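Conserved hypothetical protein MTH1747 (Methanothermobacter thermautotrophicus, PDB 1I36) is of unknown function but binds NADP and structurally resembles the 3-hydroxyacid dehydrogenases, which is consistent with a dehydrogenase-like role. Local coordinates at residues I87-V95 and E225-V233; T166-L177 and A205-C213. The protein carries 1 engineered substitution. All coordinates share one frame; numbering follows the deposited sequence.

Contact 1 (I87-V95 and E225-V233). With NAP (NADP nicotinamide-adenine-dinucleotide phosphate), chain C.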
# COMPACT_ATOMS: atom_id res chain seq x y z
N ILE A 87 -16.63 17.79 -15.37
CA ILE A 87 -15.83 17.63 -14.18
C ILE A 87 -16.60 16.90 -13.08
O ILE A 87 -16.16 16.83 -11.94
CB ILE A 87 -15.27 19.01 -13.73
CG1 ILE A 87 -13.99 18.85 -12.92
CG2 ILE A 87 -16.33 19.81 -12.96
CD1 ILE A 87 -13.18 20.17 -12.81
N ASN A 88 -17.69 16.25 -13.46
CA ASN A 88 -18.51 15.53 -12.49
C ASN A 88 -17.92 14.18 -12.05
O ASN A 88 -17.20 13.51 -12.80
CB ASN A 88 -19.92 15.32 -13.02
CG ASN A 88 -20.58 16.63 -13.43
OD1 ASN A 88 -20.90 17.45 -12.58
ND2 ASN A 88 -20.76 16.83 -14.73
N ASN A 89 -18.26 13.77 -10.83
CA ASN A 89 -17.75 12.49 -10.34
C ASN A 89 -18.63 11.37 -10.84
O ASN A 89 -19.55 10.94 -10.16
CB ASN A 89 -17.69 12.46 -8.80
CG ASN A 89 -17.09 11.15 -8.28
OD1 ASN A 89 -16.22 10.55 -8.92
ND2 ASN A 89 -17.58 10.69 -7.12
N ILE A 90 -18.39 10.95 -12.10
CA ILE A 90 -19.11 9.87 -12.73
C ILE A 90 -18.11 8.83 -13.23
O ILE A 90 -16.93 9.11 -13.39
CB ILE A 90 -20.01 10.36 -13.91
CG1 ILE A 90 -19.22 11.30 -14.85
CG2 ILE A 90 -21.23 11.09 -13.34
CD1 ILE A 90 -20.01 11.69 -16.14
N SER A 91 -18.58 7.62 -13.47
CA SER A 91 -17.69 6.55 -13.90
C SER A 91 -17.10 6.81 -15.27
O SER A 91 -17.70 7.55 -16.09
CB SER A 91 -18.45 5.22 -13.91
OG SER A 91 -19.31 5.12 -15.06
N PRO A 92 -15.95 6.17 -15.57
CA PRO A 92 -15.34 6.38 -16.88
C PRO A 92 -16.29 6.05 -18.03
O PRO A 92 -16.30 6.75 -19.03
CB PRO A 92 -14.14 5.45 -16.86
CG PRO A 92 -13.65 5.59 -15.40
CD PRO A 92 -15.01 5.50 -14.64
N GLU A 93 -17.11 5.01 -17.88
CA GLU A 93 -18.05 4.67 -18.96
C GLU A 93 -19.15 5.74 -19.08
O GLU A 93 -19.56 6.07 -20.18
CB GLU A 93 -18.66 3.27 -18.80
CG GLU A 93 -19.41 2.76 -20.05
CD GLU A 93 -18.56 2.72 -21.34
OE1 GLU A 93 -19.06 3.09 -22.40
OE2 GLU A 93 -17.40 2.30 -21.33
N THR A 94 -19.58 6.31 -17.95
CA THR A 94 -20.59 7.38 -17.99
C THR A 94 -20.01 8.61 -18.72
O THR A 94 -20.73 9.29 -19.50
CB THR A 94 -21.09 7.73 -16.56
OG1 THR A 94 -21.45 6.52 -15.90
CG2 THR A 94 -22.37 8.60 -16.59
N VAL A 95 -18.72 8.87 -18.50
CA VAL A 95 -18.02 9.98 -19.15
C VAL A 95 -18.01 9.74 -20.69
O VAL A 95 -18.31 10.66 -21.48
CB VAL A 95 -16.53 10.07 -18.64
CG1 VAL A 95 -15.78 11.19 -19.36
CG2 VAL A 95 -16.50 10.40 -17.12
N GLU A 225 -18.50 2.96 -5.10
CA GLU A 225 -18.35 3.57 -6.43
C GLU A 225 -17.10 3.04 -7.10
O GLU A 225 -17.12 2.74 -8.29
CB GLU A 225 -18.24 5.10 -6.34
CG GLU A 225 -19.42 5.77 -5.69
CD GLU A 225 -19.21 7.28 -5.46
OE1 GLU A 225 -18.09 7.82 -5.70
OE2 GLU A 225 -20.19 7.93 -5.03
N VAL A 226 -15.99 3.00 -6.36
CA VAL A 226 -14.74 2.48 -6.91
C VAL A 226 -14.95 1.06 -7.41
O VAL A 226 -14.47 0.69 -8.47
CB VAL A 226 -13.58 2.48 -5.84
CG1 VAL A 226 -12.46 1.52 -6.25
CG2 VAL A 226 -13.04 3.88 -5.66
N GLN A 227 -15.65 0.25 -6.62
CA GLN A 227 -15.90 -1.12 -7.01
C GLN A 227 -16.66 -1.12 -8.36
O GLN A 227 -16.28 -1.85 -9.27
CB GLN A 227 -16.72 -1.80 -5.91
CG GLN A 227 -17.48 -3.08 -6.31
CD GLN A 227 -16.58 -4.22 -6.74
OE1 GLN A 227 -15.63 -4.56 -6.05
NE2 GLN A 227 -16.91 -4.85 -7.87
N ASP A 228 -17.71 -0.31 -8.46
CA ASP A 228 -18.48 -0.26 -9.72
C ASP A 228 -17.60 0.22 -10.88
O ASP A 228 -17.60 -0.39 -11.95
CB ASP A 228 -19.74 0.60 -9.55
CG ASP A 228 -20.80 -0.11 -8.72
OD1 ASP A 228 -20.69 -1.34 -8.55
OD2 ASP A 228 -21.73 0.55 -8.21
N MET A 229 -16.76 1.24 -10.64
CA MET A 229 -15.89 1.76 -11.68
C MET A 229 -14.88 0.71 -12.14
O MET A 229 -14.71 0.49 -13.34
CB MET A 229 -15.23 3.07 -11.25
CG MET A 229 -16.27 4.23 -11.04
SD MET A 229 -15.57 5.89 -10.64
CE MET A 229 -17.10 6.84 -10.08
N LEU A 230 -14.24 0.02 -11.19
CA LEU A 230 -13.29 -1.02 -11.54
C LEU A 230 -13.98 -2.13 -12.33
O LEU A 230 -13.37 -2.74 -13.21
CB LEU A 230 -12.67 -1.64 -10.28
CG LEU A 230 -11.43 -0.99 -9.70
CD1 LEU A 230 -11.01 -1.82 -8.47
CD2 LEU A 230 -10.31 -0.98 -10.78
N ALA A 231 -15.25 -2.41 -12.02
CA ALA A 231 -16.02 -3.45 -12.72
C ALA A 231 -16.27 -3.19 -14.22
O ALA A 231 -16.60 -4.11 -14.96
CB ALA A 231 -17.36 -3.69 -12.00
N GLU A 232 -16.15 -1.94 -14.65
CA GLU A 232 -16.34 -1.58 -16.04
C GLU A 232 -15.12 -2.06 -16.83
O GLU A 232 -15.19 -2.26 -18.04
CB GLU A 232 -16.47 -0.05 -16.19
CG GLU A 232 -17.72 0.52 -15.53
CD GLU A 232 -17.89 2.04 -15.62
OE1 GLU A 232 -16.91 2.77 -15.94
OE2 GLU A 232 -19.04 2.51 -15.38
N VAL A 233 -13.99 -2.27 -16.14
CA VAL A 233 -12.77 -2.68 -16.83
C VAL A 233 -12.26 -4.10 -16.53
O VAL A 233 -11.73 -4.77 -17.42
CB VAL A 233 -11.67 -1.58 -16.64
CG1 VAL A 233 -11.55 -1.19 -15.23
CG2 VAL A 233 -10.33 -2.03 -17.15
PA NAP C . -22.77 21.50 -5.39
O1A NAP C . -23.37 20.18 -5.34
O2A NAP C . -21.69 22.17 -4.70
O5B NAP C . -23.04 22.21 -6.87
C5B NAP C . -23.75 21.63 -8.11
C4B NAP C . -24.62 22.77 -8.39
O4B NAP C . -25.26 22.15 -9.74
C3B NAP C . -25.80 22.95 -8.05
O3B NAP C . -25.30 24.18 -7.74
C2B NAP C . -27.18 23.05 -8.57
O2B NAP C . -28.04 23.96 -8.65
C1B NAP C . -26.66 22.60 -9.80
N9A NAP C . -27.55 21.61 -10.45
C8A NAP C . -28.25 20.46 -10.08
N7A NAP C . -28.97 19.99 -11.08
C5A NAP C . -28.75 20.85 -12.14
C6A NAP C . -29.24 20.89 -13.48
N6A NAP C . -30.09 19.98 -13.95
N1A NAP C . -28.80 21.92 -14.31
C2A NAP C . -27.93 22.86 -13.84
N3A NAP C . -27.44 22.89 -12.59
C4A NAP C . -27.88 21.84 -11.78
O3 NAP C . -21.61 20.50 -6.05
PN NAP C . -19.93 20.61 -6.28
O1N NAP C . -19.26 20.28 -4.98
O2N NAP C . -19.77 21.96 -6.84
O5D NAP C . -19.42 19.60 -7.38
C5D NAP C . -19.86 19.68 -8.76
C4D NAP C . -19.39 18.44 -9.48
O4D NAP C . -17.96 18.16 -9.43
C3D NAP C . -20.04 17.12 -8.99
O3D NAP C . -20.40 16.17 -10.04
C2D NAP C . -19.06 16.52 -8.04
O2D NAP C . -19.19 15.14 -7.91
C1D NAP C . -17.72 16.98 -8.65
N1N NAP C . -16.62 17.09 -7.68
C2N NAP C . -16.72 17.96 -6.58
C3N NAP C . -15.59 18.00 -5.70
C7N NAP C . -15.56 18.86 -4.53
O7N NAP C . -14.57 18.89 -3.78
N7N NAP C . -16.61 19.67 -4.22
C4N NAP C . -14.47 17.19 -5.98
C5N NAP C . -14.39 16.35 -7.04
C6N NAP C . -15.47 16.30 -7.89
P2B NAP C . -29.11 23.93 -7.37
O1X NAP C . -28.43 24.39 -6.12
O2X NAP C . -30.09 24.85 -7.88
O3X NAP C . -29.51 22.54 -7.22
O HOH W 1 -15.65 8.26 -6.41
O HOH W 2 -20.91 9.52 -7.42
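Glu232 reaches over the start of helix 92-101 and takes bonds from Ser91 and Glu93 with its two carboxylate oxygens. Ser91 OG donates to Glu232 OE2 at 2.6 Å, on the syn lone pair of that oxygen. Glu93 N donates to Glu232 OE1 at 3.0 Å, also on the syn side but 35° out of the carboxylate plane. Ser91 is the N-cap of this helix, and Ser91 OG also accepts from Thr94 N at 3.1 Å. One hydroxyl therefore caps its own helix and ties it to Glu232. The amides of the first helical turn probably favour a charged carboxylate here. The carboxylate of Glu93 turns instead to Arg96, in a salt bridge.

A second polar bond lies nearer the cofactor. Asn89 ND2 donates to Glu225 OE1 at 3.2 Å, with the amide and carboxylate planes 55° apart. Water 1 accepts from Asn89 ND2 and donates to Glu225 OE1, so it backs up the direct bond. Water 2 joins Asn89 O to Glu225 OE2 through weak bonds. The CG of Asn89 is anti to the backbone N (chi1 -177°), and this carries the amide to Glu225. Asn89 N makes weak bonds to the ribose hydroxyls NAP O2D and O3D. Asn88 OD1 accepts from NAP O3D at 2.9 Å.

Met229 lies between the two polar groups. Met229 CG packs 3.7 Å from Ser91 CB, and the extended chain beyond it carries CE to the backbone of Ile90 and Ser91.

The contact joins the loop after strand 83-86, in the Rossmann-type NADP domain, to the C-terminal part of helix 216-231 and the residues that follow. Met229 also rests on Met160 of helix 154-182, while Ile90 turns to helix 69-77 and Val95 packs on strand 106-112.

Contact 2 (T166-L177 and A205-C213)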
# COMPACT_ATOMS: atom_id res chain seq x y z
N THR A 166 -5.15 4.12 -2.85
CA THR A 166 -4.98 4.78 -1.56
C THR A 166 -5.98 4.35 -0.50
O THR A 166 -5.62 4.24 0.69
CB THR A 166 -4.90 6.33 -1.68
OG1 THR A 166 -6.15 6.83 -2.15
CG2 THR A 166 -3.79 6.74 -2.66
N LYS A 167 -7.21 4.03 -0.90
CA LYS A 167 -8.20 3.55 0.08
C LYS A 167 -7.89 2.09 0.47
O LYS A 167 -8.12 1.70 1.62
CB LYS A 167 -9.61 3.66 -0.46
CG LYS A 167 -10.15 5.08 -0.53
CD LYS A 167 -11.47 5.08 -1.32
CE LYS A 167 -12.17 6.44 -1.25
NZ LYS A 167 -11.28 7.59 -1.50
N GLY A 168 -7.40 1.30 -0.48
CA GLY A 168 -7.05 -0.08 -0.19
C GLY A 168 -5.90 -0.16 0.83
O GLY A 168 -5.95 -0.99 1.72
N VAL A 169 -4.88 0.68 0.67
CA VAL A 169 -3.72 0.74 1.58
C VAL A 169 -4.19 1.14 2.99
O VAL A 169 -3.67 0.62 4.00
CB VAL A 169 -2.67 1.76 1.06
CG1 VAL A 169 -1.60 2.04 2.11
CG2 VAL A 169 -2.03 1.21 -0.22
N SER A 170 -5.13 2.08 3.08
CA SER A 170 -5.68 2.50 4.38
C SER A 170 -6.34 1.33 5.09
O SER A 170 -6.21 1.17 6.32
CB SER A 170 -6.74 3.60 4.21
OG SER A 170 -6.10 4.81 3.86
N ALA A 171 -7.08 0.52 4.34
CA ALA A 171 -7.73 -0.64 4.93
C ALA A 171 -6.71 -1.70 5.36
O ALA A 171 -6.89 -2.37 6.38
CB ALA A 171 -8.71 -1.24 3.94
N LEU A 172 -5.69 -1.92 4.52
CA LEU A 172 -4.65 -2.91 4.80
C LEU A 172 -3.87 -2.48 6.04
O LEU A 172 -3.58 -3.29 6.94
CB LEU A 172 -3.69 -3.05 3.62
CG LEU A 172 -4.23 -3.70 2.34
CD1 LEU A 172 -3.28 -3.42 1.16
CD2 LEU A 172 -4.41 -5.23 2.52
N LEU A 173 -3.60 -1.18 6.13
CA LEU A 173 -2.87 -0.64 7.27
C LEU A 173 -3.67 -0.84 8.54
O LEU A 173 -3.15 -1.32 9.55
CB LEU A 173 -2.61 0.84 7.09
CG LEU A 173 -1.79 1.42 8.23
CD1 LEU A 173 -0.34 0.90 8.13
CD2 LEU A 173 -1.82 2.93 8.15
N TRP A 174 -4.94 -0.45 8.49
CA TRP A 174 -5.83 -0.59 9.64
C TRP A 174 -5.91 -2.02 10.16
O TRP A 174 -5.78 -2.25 11.36
CB TRP A 174 -7.24 -0.09 9.32
CG TRP A 174 -8.14 -0.17 10.52
CD1 TRP A 174 -8.29 0.76 11.51
CD2 TRP A 174 -8.97 -1.27 10.88
NE1 TRP A 174 -9.18 0.30 12.46
CE2 TRP A 174 -9.61 -0.94 12.09
CE3 TRP A 174 -9.25 -2.50 10.28
CZ2 TRP A 174 -10.50 -1.80 12.71
CZ3 TRP A 174 -10.14 -3.35 10.90
CH2 TRP A 174 -10.75 -3.00 12.10
N GLU A 175 -6.15 -2.98 9.28
CA GLU A 175 -6.24 -4.35 9.72
C GLU A 175 -4.90 -4.85 10.32
O GLU A 175 -4.90 -5.50 11.37
CB GLU A 175 -6.71 -5.28 8.61
CG GLU A 175 -6.71 -6.75 9.03
CD GLU A 175 -7.59 -7.62 8.17
OE1 GLU A 175 -7.11 -8.16 7.16
OE2 GLU A 175 -8.76 -7.80 8.54
N THR A 176 -3.80 -4.53 9.65
CA THR A 176 -2.47 -4.93 10.13
C THR A 176 -2.17 -4.35 11.52
O THR A 176 -1.73 -5.08 12.42
CB THR A 176 -1.37 -4.49 9.15
OG1 THR A 176 -1.52 -5.22 7.94
CG2 THR A 176 0.04 -4.78 9.71
N LEU A 177 -2.48 -3.06 11.71
CA LEU A 177 -2.22 -2.40 12.99
C LEU A 177 -3.19 -2.77 14.12
O LEU A 177 -2.83 -2.71 15.30
CB LEU A 177 -2.15 -0.89 12.81
CG LEU A 177 -0.99 -0.42 11.95
CD1 LEU A 177 -1.02 1.09 11.85
CD2 LEU A 177 0.33 -0.89 12.55
N ALA A 205 1.30 7.43 7.64
CA ALA A 205 0.39 6.34 7.97
C ALA A 205 -0.58 6.65 9.12
O ALA A 205 -1.76 6.33 9.03
CB ALA A 205 1.18 5.07 8.29
N ILE A 206 -0.09 7.25 10.19
CA ILE A 206 -0.94 7.58 11.32
C ILE A 206 -2.04 8.58 10.92
O ILE A 206 -3.17 8.50 11.41
CB ILE A 206 -0.12 8.13 12.51
CG1 ILE A 206 -1.04 8.50 13.68
CG2 ILE A 206 0.70 9.35 12.09
CD1 ILE A 206 -0.34 9.20 14.84
N SER A 207 -1.72 9.49 10.00
CA SER A 207 -2.68 10.49 9.53
C SER A 207 -3.71 9.87 8.60
O SER A 207 -4.90 10.21 8.67
CB SER A 207 -1.97 11.66 8.85
OG SER A 207 -1.28 11.25 7.68
N ARG A 208 -3.25 8.98 7.72
CA ARG A 208 -4.12 8.28 6.77
C ARG A 208 -5.13 7.44 7.55
O ARG A 208 -6.31 7.36 7.20
CB ARG A 208 -3.27 7.39 5.85
CG ARG A 208 -3.84 5.97 5.59
CD ARG A 208 -2.88 5.07 4.80
NE ARG A 208 -2.81 5.40 3.38
CZ ARG A 208 -1.72 5.88 2.78
NH1 ARG A 208 -0.61 6.08 3.48
NH2 ARG A 208 -1.72 6.12 1.47
N LEU A 209 -4.66 6.83 8.63
CA LEU A 209 -5.46 5.98 9.50
C LEU A 209 -6.55 6.78 10.19
O LEU A 209 -7.71 6.37 10.25
CB LEU A 209 -4.55 5.34 10.54
CG LEU A 209 -5.05 4.20 11.41
CD1 LEU A 209 -5.02 2.88 10.64
CD2 LEU A 209 -4.14 4.12 12.63
N LYS A 210 -6.16 7.93 10.75
CA LYS A 210 -7.09 8.81 11.44
C LYS A 210 -8.18 9.32 10.50
O LYS A 210 -9.36 9.24 10.83
CB LYS A 210 -6.33 9.99 12.05
CG LYS A 210 -5.69 9.70 13.40
CD LYS A 210 -6.75 9.45 14.47
CE LYS A 210 -7.58 10.70 14.78
NZ LYS A 210 -6.76 11.79 15.39
N SER A 211 -7.80 9.83 9.34
CA SER A 211 -8.76 10.34 8.37
C SER A 211 -9.74 9.27 7.91
O SER A 211 -10.94 9.53 7.77
CB SER A 211 -8.04 10.91 7.15
OG SER A 211 -6.96 11.74 7.55
N SER A 212 -9.23 8.05 7.70
CA SER A 212 -10.05 6.92 7.26
C SER A 212 -11.11 6.55 8.28
O SER A 212 -12.19 6.06 7.92
CB SER A 212 -9.17 5.69 6.95
OG SER A 212 -8.60 5.80 5.65
N CYS A 213 -10.80 6.73 9.56
CA CYS A 213 -11.76 6.41 10.60
C CYS A 213 -12.77 7.55 10.79
O CYS A 213 -13.97 7.31 10.90
CB CYS A 213 -11.02 6.09 11.90
SG CYS A 213 -9.82 4.74 11.65
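Ser170 OG lies among three polar groups where helices 154-182 and 202-214 cross. The motif is a nearly perpendicular helix crossing (98° between axes) with a knob-into-hole fit, in the helical part of the chain. Ser212 OG is 3.2 Å from Ser170 OG, a weak hydrogen bond at most. Thr166 O, one turn back on the same helix, is 3.3 Å from Ser170 OG. Ser170 OG also lies at the edge of the Arg208 guanidinium, in its plane, 3.4 Å from Arg208 NE.

Arg208 is the knob and sits among Thr166, Val169, Ser170 and Leu173. Its chi1 of 137° is far from a staggered value, and its chain bends at chi3. The fit is tight, with Arg208 CG only 3.1 Å from Ser170 OG. Further out, Arg208 NH2 makes a long, weak ion pair with Glu197 of the second subunit.

The rest is apolar. Leu173 CD2 presses on Ala205 CB at 3.7 Å and also meets Leu209 CD1. The same Leu209 CD1 reaches the edge of the Trp174 ring, near its plane. Trp174 NE1 is bonded to Gln261 O, and Ile245 and Leu249 of helix 238-249 pack on the Trp174 side chain. Cys213 SG makes an oblique sulfur-aromatic contact with the Trp174 ring. At the other end of the crossing, Val169 CG1 lies over one face of the Arg208 guanidinium, 3.7 Å above its plane and offset toward the rim.

From the N terminus the chain first builds the NADP-binding sheet, and residues 87-95 follow strand 83-86. After the last strand, 144-147, the long helix 154-182 leads into the helical part and supplies residues 166-177. Helix 202-214 then comes back across it, and contact 2 closes a short loop. The next helix, 216-231, returns to the nucleotide domain, where contact 1 closes a much longer loop. Contact 2 is thus nested inside the loop closed by contact 1. One contact joins helices within the helical part; the other joins that part to the cofactor domain. Their centres are 23 Å apart, and both touch the second subunit.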